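Local coordinates for enterobactin synthetase component F-related protein (Vibrio cholerae serotype O1, PDB 4OXI) that probably binds ATP and activates glycine as an aminoacyl adenylate, acting as an adenylation enzyme related to nonribosomal peptide synthetases, at residues D83-L88 against I114-L119; V496-W501 against T512-D517. All coordinates share one frame; numbering follows the deposited sequence.

Interaction 1: residues D83-L88 against I114-L119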
ATOM      1  N   ASP A  83     -25.176   0.382  -4.530  1.00 26.05           N
ATOM      2  CA  ASP A  83     -25.816  -0.074  -5.759  1.00 27.14           C
ATOM      3  C   ASP A  83     -24.763  -0.498  -6.783  1.00 27.98           C
ATOM      4  O   ASP A  83     -24.906  -1.523  -7.441  1.00 28.22           O
ATOM      5  CB  ASP A  83     -26.687   1.032  -6.386  1.00 27.47           C
ATOM      6  CG  ASP A  83     -27.891   1.425  -5.520  1.00 36.17           C
ATOM      7  OD1 ASP A  83     -28.287   0.649  -4.618  1.00 36.07           O
ATOM      8  OD2 ASP A  83     -28.452   2.524  -5.760  1.00 39.86           O
ATOM      9  N   MET A  84     -23.724   0.316  -6.947  1.00 26.42           N
ATOM     10  CA  MET A  84     -22.685  -0.006  -7.912  1.00 27.50           C
ATOM     11  C   MET A  84     -21.911  -1.245  -7.465  1.00 23.92           C
ATOM     12  O   MET A  84     -21.683  -2.149  -8.254  1.00 23.70           O
ATOM     13  CB  MET A  84     -21.743   1.178  -8.101  1.00 25.93           C
ATOM     14  CG  MET A  84     -22.304   2.236  -9.021  1.00 32.22           C
ATOM     15  SD  MET A  84     -21.227   3.669  -9.113  1.00 32.37           S
ATOM     16  CE  MET A  84     -21.700   4.570  -7.627  1.00 26.58           C
ATOM     17  N   ALA A  85     -21.544  -1.293  -6.192  1.00 20.26           N
ATOM     18  CA  ALA A  85     -20.740  -2.385  -5.664  1.00 20.61           C
ATOM     19  C   ALA A  85     -21.463  -3.737  -5.750  1.00 23.63           C
ATOM     20  O   ALA A  85     -20.918  -4.693  -6.296  1.00 24.85           O
ATOM     21  CB  ALA A  85     -20.317  -2.080  -4.240  1.00 17.69           C
ATOM     22  N   LEU A  86     -22.693  -3.813  -5.241  1.00 21.94           N
ATOM     23  CA  LEU A  86     -23.452  -5.056  -5.314  1.00 21.76           C
ATOM     24  C   LEU A  86     -23.896  -5.420  -6.731  1.00 24.17           C
ATOM     25  O   LEU A  86     -24.125  -6.595  -7.016  1.00 25.33           O
ATOM     26  CB  LEU A  86     -24.657  -5.049  -4.370  1.00 23.82           C
ATOM     27  CG  LEU A  86     -24.366  -4.915  -2.880  1.00 27.65           C
ATOM     28  CD1 LEU A  86     -25.662  -5.098  -2.087  1.00 28.32           C
ATOM     29  CD2 LEU A  86     -23.316  -5.924  -2.438  1.00 24.92           C
ATOM     30  N   SER A  87     -24.008  -4.450  -7.631  1.00 24.07           N
ATOM     31  CA  SER A  87     -24.278  -4.812  -9.024  1.00 25.42           C
ATOM     32  C   SER A  87     -23.085  -5.543  -9.634  1.00 23.70           C
ATOM     33  O   SER A  87     -23.242  -6.571 -10.306  1.00 24.88           O
ATOM     34  CB  SER A  87     -24.623  -3.582  -9.872  1.00 25.13           C
ATOM     35  OG  SER A  87     -25.819  -2.965  -9.420  1.00 27.76           O
ATOM     36  N   LEU A  88     -21.892  -4.999  -9.430  1.00 20.26           N
ATOM     37  CA  LEU A  88     -20.687  -5.648  -9.938  1.00 22.63           C
ATOM     38  C   LEU A  88     -20.516  -7.014  -9.284  1.00 21.20           C
ATOM     39  O   LEU A  88     -20.303  -8.022  -9.956  1.00 18.40           O
ATOM     40  CB  LEU A  88     -19.464  -4.775  -9.645  1.00 25.15           C
ATOM     41  CG  LEU A  88     -19.370  -3.512 -10.504  1.00 26.17           C
ATOM     42  CD1 LEU A  88     -18.337  -2.553  -9.920  1.00 24.62           C
ATOM     43  CD2 LEU A  88     -19.015  -3.882 -11.947  1.00 25.81           C
ATOM     44  N   ILE A 114     -13.527  -2.174  -5.746  1.00 19.03           N
ATOM     45  CA  ILE A 114     -12.946  -2.599  -4.469  1.00 17.50           C
ATOM     46  C   ILE A 114     -14.030  -2.902  -3.418  1.00 19.53           C
ATOM     47  O   ILE A 114     -13.962  -3.926  -2.732  1.00 16.40           O
ATOM     48  CB  ILE A 114     -11.929  -1.582  -3.935  1.00 19.19           C
ATOM     49  CG1 ILE A 114     -10.698  -1.544  -4.845  1.00 15.42           C
ATOM     50  CG2 ILE A 114     -11.496  -1.966  -2.524  1.00 15.00           C
ATOM     51  CD1 ILE A 114      -9.674  -0.500  -4.474  1.00 15.93           C
ATOM     52  N   TRP A 115     -15.043  -2.042  -3.320  1.00 18.20           N
ATOM     53  CA  TRP A 115     -16.190  -2.328  -2.463  1.00 20.54           C
ATOM     54  C   TRP A 115     -16.892  -3.601  -2.937  1.00 21.54           C
ATOM     55  O   TRP A 115     -17.304  -4.421  -2.132  1.00 21.28           O
ATOM     56  CB  TRP A 115     -17.215  -1.209  -2.550  1.00 17.91           C
ATOM     57  CG  TRP A 115     -16.954  -0.022  -1.743  1.00 22.71           C
ATOM     58  CD1 TRP A 115     -15.755   0.593  -1.531  1.00 22.45           C
ATOM     59  CD2 TRP A 115     -17.938   0.755  -1.048  1.00 24.59           C
ATOM     60  NE1 TRP A 115     -15.932   1.710  -0.731  1.00 23.77           N
ATOM     61  CE2 TRP A 115     -17.265   1.827  -0.425  1.00 22.66           C
ATOM     62  CE3 TRP A 115     -19.323   0.647  -0.895  1.00 25.14           C
ATOM     63  CZ2 TRP A 115     -17.933   2.786   0.340  1.00 22.25           C
ATOM     64  CZ3 TRP A 115     -19.987   1.593  -0.113  1.00 24.73           C
ATOM     65  CH2 TRP A 115     -19.290   2.650   0.487  1.00 22.29           C
ATOM     66  N   ALA A 116     -17.045  -3.740  -4.250  1.00 19.10           N
ATOM     67  CA  ALA A 116     -17.716  -4.900  -4.826  1.00 19.50           C
ATOM     68  C   ALA A 116     -16.963  -6.161  -4.461  1.00 22.84           C
ATOM     69  O   ALA A 116     -17.558  -7.185  -4.140  1.00 23.06           O
ATOM     70  CB  ALA A 116     -17.798  -4.771  -6.365  1.00 17.34           C
ATOM     71  N   SER A 117     -15.639  -6.096  -4.536  1.00 21.65           N
ATOM     72  CA  SER A 117     -14.841  -7.270  -4.227  1.00 21.07           C
ATOM     73  C   SER A 117     -14.934  -7.610  -2.750  1.00 21.77           C
ATOM     74  O   SER A 117     -15.074  -8.785  -2.377  1.00 21.13           O
ATOM     75  CB  SER A 117     -13.380  -7.059  -4.626  1.00 21.38           C
ATOM     76  OG  SER A 117     -12.597  -8.102  -4.074  1.00 22.69           O
ATOM     77  N   TYR A 118     -14.854  -6.590  -1.899  1.00 22.02           N
ATOM     78  CA  TYR A 118     -14.966  -6.831  -0.464  1.00 19.56           C
ATOM     79  C   TYR A 118     -16.346  -7.404  -0.093  1.00 22.32           C
ATOM     80  O   TYR A 118     -16.442  -8.414   0.605  1.00 23.35           O
ATOM     81  CB  TYR A 118     -14.683  -5.562   0.372  1.00 20.64           C
ATOM     82  CG  TYR A 118     -14.918  -5.862   1.831  1.00 22.91           C
ATOM     83  CD1 TYR A 118     -13.948  -6.513   2.578  1.00 23.97           C
ATOM     84  CD2 TYR A 118     -16.133  -5.566   2.444  1.00 21.92           C
ATOM     85  CE1 TYR A 118     -14.158  -6.840   3.904  1.00 24.51           C
ATOM     86  CE2 TYR A 118     -16.359  -5.892   3.777  1.00 24.15           C
ATOM     87  CZ  TYR A 118     -15.369  -6.536   4.496  1.00 28.28           C
ATOM     88  OH  TYR A 118     -15.567  -6.865   5.816  1.00 26.06           O
ATOM     89  N   LEU A 119     -17.409  -6.743  -0.547  1.00 22.97           N
ATOM     90  CA  LEU A 119     -18.767  -7.144  -0.200  1.00 21.15           C
ATOM     91  C   LEU A 119     -19.076  -8.554  -0.694  1.00 25.22           C
ATOM     92  O   LEU A 119     -19.810  -9.300  -0.041  1.00 23.62           O
ATOM     93  CB  LEU A 119     -19.768  -6.146  -0.773  1.00 20.56           C
ATOM     94  CG  LEU A 119     -19.753  -4.774  -0.093  1.00 25.48           C
ATOM     95  CD1 LEU A 119     -20.689  -3.808  -0.795  1.00 23.10           C
ATOM     96  CD2 LEU A 119     -20.146  -4.892   1.372  1.00 18.89           C
TER
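Ala-85 and Ala-116 bring two helices together in a close helix-helix packing contact, mainly apolar, within the large AMP-binding part of the chain, where helix 78-95 meets the end of helix 108-119. Their CA atoms lie 4.0 Å apart, and the segment axes approach to 7.6 Å at a crossing angle of -59°. With a methyl group on each side at the crossing, the backbones themselves come near: Ala-116 CB sits 3.1 Å from Ala-85 O, a tight approach of a methyl to a carbonyl oxygen.

Ala-85 CB points into the other helix and lodges among three residues of it. It is 3.6 Å from Trp-115 CB, near the backbone N of Ala-116, and 3.9 Å from Leu-119 CD1. The same methyl lies at the edge of the Trp-115 indole, close to the ring plane, while the ring itself leads off to Met-81 and Thr-82 one turn earlier on helix 78-95 and to Leu-277 of helix 268-279. One turn on from Ala-85, Leu-88 CB meets the Ala-116 methyl at 3.7 Å.

Leu-86 starts out facing away from the partner helix. Its CG stands anti to the carbonyl carbon (chi1 -62°), and the CD2 branch returns to touch Leu-119 CD1 at 3.8 Å, the two side chains crossing at about a right angle. Leu-119 also packs on Leu-57 and Ile-60 of helix 51-62, which extends the apolar cluster to a third helix.

Helix 108-119 connects strands 99-102 and 123-126, neighbours in a five-stranded parallel sheet, so this alanine-centred crossing belongs to the layered alpha/beta architecture of the adenylate-forming fold.

Interaction 2: residues V496-W501 against T512-D517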
ATOM      1  N   VAL A 496      28.550  -2.049 -11.309  1.00 36.96           N
ATOM      2  CA  VAL A 496      27.382  -1.158 -11.248  1.00 32.27           C
ATOM      3  C   VAL A 496      26.993  -0.896  -9.797  1.00 37.14           C
ATOM      4  O   VAL A 496      26.922  -1.830  -9.001  1.00 35.87           O
ATOM      5  CB  VAL A 496      26.142  -1.785 -11.921  1.00 30.79           C
ATOM      6  CG1 VAL A 496      24.911  -0.936 -11.660  1.00 32.41           C
ATOM      7  CG2 VAL A 496      26.335  -1.969 -13.405  1.00 32.51           C
ATOM      8  N   ALA A 497      26.744   0.365  -9.452  1.00 31.62           N
ATOM      9  CA  ALA A 497      26.195   0.709  -8.137  1.00 28.99           C
ATOM     10  C   ALA A 497      24.969   1.608  -8.290  1.00 34.80           C
ATOM     11  O   ALA A 497      24.978   2.541  -9.112  1.00 36.13           O
ATOM     12  CB  ALA A 497      27.243   1.396  -7.279  1.00 28.61           C
ATOM     13  N   ILE A 498      23.914   1.329  -7.524  1.00 28.54           N
ATOM     14  CA  ILE A 498      22.721   2.173  -7.545  1.00 26.95           C
ATOM     15  C   ILE A 498      22.658   2.916  -6.216  1.00 28.53           C
ATOM     16  O   ILE A 498      22.730   2.302  -5.158  1.00 29.73           O
ATOM     17  CB  ILE A 498      21.434   1.358  -7.761  1.00 26.49           C
ATOM     18  CG1 ILE A 498      21.566   0.454  -8.980  1.00 25.77           C
ATOM     19  CG2 ILE A 498      20.227   2.276  -7.907  1.00 26.27           C
ATOM     20  CD1 ILE A 498      21.625   1.197 -10.337  1.00 26.53           C
ATOM     21  N   VAL A 499      22.547   4.240  -6.270  1.00 28.61           N
ATOM     22  CA  VAL A 499      22.621   5.054  -5.067  1.00 29.88           C
ATOM     23  C   VAL A 499      21.369   5.906  -4.932  1.00 29.99           C
ATOM     24  O   VAL A 499      20.981   6.585  -5.884  1.00 32.67           O
ATOM     25  CB  VAL A 499      23.836   5.995  -5.113  1.00 31.38           C
ATOM     26  CG1 VAL A 499      23.873   6.858  -3.878  1.00 31.56           C
ATOM     27  CG2 VAL A 499      25.117   5.194  -5.233  1.00 33.29           C
ATOM     28  N   PRO A 500      20.718   5.857  -3.755  1.00 30.08           N
ATOM     29  CA  PRO A 500      19.603   6.774  -3.482  1.00 30.41           C
ATOM     30  C   PRO A 500      20.127   8.202  -3.463  1.00 28.03           C
ATOM     31  O   PRO A 500      21.044   8.493  -2.687  1.00 32.82           O
ATOM     32  CB  PRO A 500      19.155   6.376  -2.072  1.00 25.18           C
ATOM     33  CG  PRO A 500      19.634   4.951  -1.910  1.00 34.09           C
ATOM     34  CD  PRO A 500      20.944   4.910  -2.648  1.00 28.32           C
ATOM     35  N   TRP A 501      19.549   9.064  -4.292  1.00 29.25           N
ATOM     36  CA  TRP A 501      20.001  10.447  -4.434  1.00 32.56           C
ATOM     37  C   TRP A 501      19.037  11.207  -5.340  1.00 32.22           C
ATOM     38  O   TRP A 501      18.602  10.668  -6.356  1.00 33.82           O
ATOM     39  CB  TRP A 501      21.401  10.492  -5.053  1.00 34.75           C
ATOM     40  CG  TRP A 501      21.987  11.851  -4.984  1.00 35.90           C
ATOM     41  CD1 TRP A 501      21.946  12.825  -5.951  1.00 33.06           C
ATOM     42  CD2 TRP A 501      22.669  12.418  -3.862  1.00 33.17           C
ATOM     43  NE1 TRP A 501      22.570  13.963  -5.488  1.00 37.49           N
ATOM     44  CE2 TRP A 501      23.022  13.737  -4.209  1.00 36.29           C
ATOM     45  CE3 TRP A 501      23.011  11.939  -2.593  1.00 36.24           C
ATOM     46  CZ2 TRP A 501      23.713  14.579  -3.332  1.00 38.16           C
ATOM     47  CZ3 TRP A 501      23.694  12.776  -1.721  1.00 38.10           C
ATOM     48  CH2 TRP A 501      24.038  14.079  -2.095  1.00 37.04           C
ATOM     49  N   THR A 512      17.103   7.834  -7.693  1.00 30.45           N
ATOM     50  CA  THR A 512      18.350   7.058  -7.685  1.00 31.94           C
ATOM     51  C   THR A 512      19.317   7.591  -8.739  1.00 34.11           C
ATOM     52  O   THR A 512      18.901   8.241  -9.700  1.00 33.33           O
ATOM     53  CB  THR A 512      18.113   5.553  -7.998  1.00 30.33           C
ATOM     54  OG1 THR A 512      17.537   5.409  -9.308  1.00 29.72           O
ATOM     55  CG2 THR A 512      17.199   4.912  -6.949  1.00 31.77           C
ATOM     56  N   VAL A 513      20.604   7.314  -8.563  1.00 31.50           N
ATOM     57  CA  VAL A 513      21.567   7.546  -9.632  1.00 34.10           C
ATOM     58  C   VAL A 513      22.382   6.276  -9.868  1.00 34.56           C
ATOM     59  O   VAL A 513      22.547   5.448  -8.961  1.00 33.45           O
ATOM     60  CB  VAL A 513      22.512   8.758  -9.360  1.00 33.51           C
ATOM     61  CG1 VAL A 513      21.717  10.019  -9.081  1.00 33.45           C
ATOM     62  CG2 VAL A 513      23.435   8.464  -8.221  1.00 35.60           C
ATOM     63  N   ALA A 514      22.885   6.112 -11.089  1.00 32.42           N
ATOM     64  CA  ALA A 514      23.647   4.917 -11.419  1.00 30.43           C
ATOM     65  C   ALA A 514      25.127   5.233 -11.670  1.00 35.44           C
ATOM     66  O   ALA A 514      25.449   6.230 -12.319  1.00 37.18           O
ATOM     67  CB  ALA A 514      23.025   4.218 -12.617  1.00 27.01           C
ATOM     68  N   PHE A 515      26.014   4.396 -11.130  1.00 30.55           N
ATOM     69  CA  PHE A 515      27.436   4.419 -11.470  1.00 30.69           C
ATOM     70  C   PHE A 515      27.781   3.154 -12.231  1.00 31.23           C
ATOM     71  O   PHE A 515      27.477   2.047 -11.779  1.00 35.05           O
ATOM     72  CB  PHE A 515      28.309   4.481 -10.216  1.00 30.95           C
ATOM     73  CG  PHE A 515      28.183   5.765  -9.455  1.00 34.05           C
ATOM     74  CD1 PHE A 515      29.077   6.805  -9.677  1.00 31.35           C
ATOM     75  CD2 PHE A 515      27.169   5.940  -8.519  1.00 37.84           C
ATOM     76  CE1 PHE A 515      28.970   7.996  -8.983  1.00 34.60           C
ATOM     77  CE2 PHE A 515      27.052   7.138  -7.813  1.00 37.76           C
ATOM     78  CZ  PHE A 515      27.959   8.165  -8.048  1.00 39.81           C
ATOM     79  N   VAL A 516      28.394   3.313 -13.397  1.00 31.91           N
ATOM     80  CA  VAL A 516      28.862   2.163 -14.163  1.00 33.38           C
ATOM     81  C   VAL A 516      30.364   2.300 -14.379  1.00 33.24           C
ATOM     82  O   VAL A 516      30.924   3.385 -14.230  1.00 30.88           O
ATOM     83  CB  VAL A 516      28.148   2.058 -15.508  1.00 36.44           C
ATOM     84  CG1 VAL A 516      26.639   1.929 -15.291  1.00 33.69           C
ATOM     85  CG2 VAL A 516      28.469   3.280 -16.376  1.00 37.97           C
ATOM     86  N   ASP A 517      31.026   1.202 -14.703  1.00 31.12           N
ATOM     87  CA  ASP A 517      32.462   1.266 -14.918  1.00 35.84           C
ATOM     88  C   ASP A 517      32.794   2.034 -16.205  1.00 36.35           C
ATOM     89  O   ASP A 517      31.895   2.392 -16.983  1.00 33.55           O
ATOM     90  CB  ASP A 517      33.056  -0.143 -14.936  1.00 37.85           C
ATOM     91  CG  ASP A 517      32.486  -0.999 -16.045  1.00 37.20           C
ATOM     92  OD1 ASP A 517      32.591  -0.596 -17.225  1.00 35.73           O
ATOM     93  OD2 ASP A 517      31.933  -2.078 -15.739  1.00 41.93           O
TER
HETATM   94  O   HOH W   1      18.080  10.921  -8.715  1.00 39.17           O
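Strands 496-500 and 512-516 run antiparallel, their short axes 4.6 Å apart at 156°, in a register that pairs Val-496 with Val-516 and Pro-500 with Thr-512. Two hydrogen-bonded pairs carry the backbone. Ala-497 and Phe-515 exchange N-H and C=O in both directions, and the bond from Phe-515 N to Ala-497 O is nearly straight (2.9 Å, 175° at the hydrogen). Val-499 and Val-513 do the same, with Val-513 N at 2.8 Å from Val-499 O. CA-H...O contacts flank these bonds, among them Thr-512 CA to Val-499 O at 3.2 Å.

One face bears Ala-497, Val-499, Val-513 and Phe-515. With CG1 anti to the backbone N (chi1 178°), Val-499 turns its other branch, CG2, to the edge of the Phe-515 ring, 3.8 Å from CE2 and near the ring plane. Val-499 CB meets Val-513 CG2, and Val-513 CG1 reaches Trp-501 CB at 4.1 Å. Helix 560-568 covers this side through Gln-564, Leu-567 and Leu-563, and Phe-515 also meets the ring of Tyr-545.

The hairpin forms two strands of a three-stranded sheet, completed by strand 543-546 alongside 512-516, in the small C-terminal alpha/beta lobe characteristic of adenylate-forming enzymes. On the opposite face Val-496 and Ile-498 pack on helix 480-491, while Ala-514 touches Trp-544. There Ile-498 divides its branches: CD1 reaches Ala-514 CB at 4.0 Å, while CG2 lies 3.9 Å from Thr-512 CB. Thr-512 OG1 makes a hydrogen bond to the backbone O of Phe-539, outside the hairpin.

Past Pro-500, Trp-501 O lies close to Thr-512 N at an angle too poor for a bond, and the backbone of Trp-501 bonds instead to Gly-511.

Overall arrangement
Both contacts are buried, but they occupy different parts of the molecule, with centres about 45 Å apart, nearest atoms about 28 Å apart, and the centre of the chain between them. They share no helix or strand. Interaction 1 buries 227 Å² mainly through apolar side chains, with no hydrogen bond between the helices, joining segments 26 residues apart in sequence within the AMP-binding region. Interaction 2 buries 489 Å² across a hairpin whose strands are bound by four backbone hydrogen bonds, its two faces covered by different helices. Helix packing beside a parallel sheet thus contrasts with pairing inside a sheet. Interaction 2 does not touch the bound glycyl-adenosine-5'-phosphate, from which the Pro-500 side chain stays about 13 Å away.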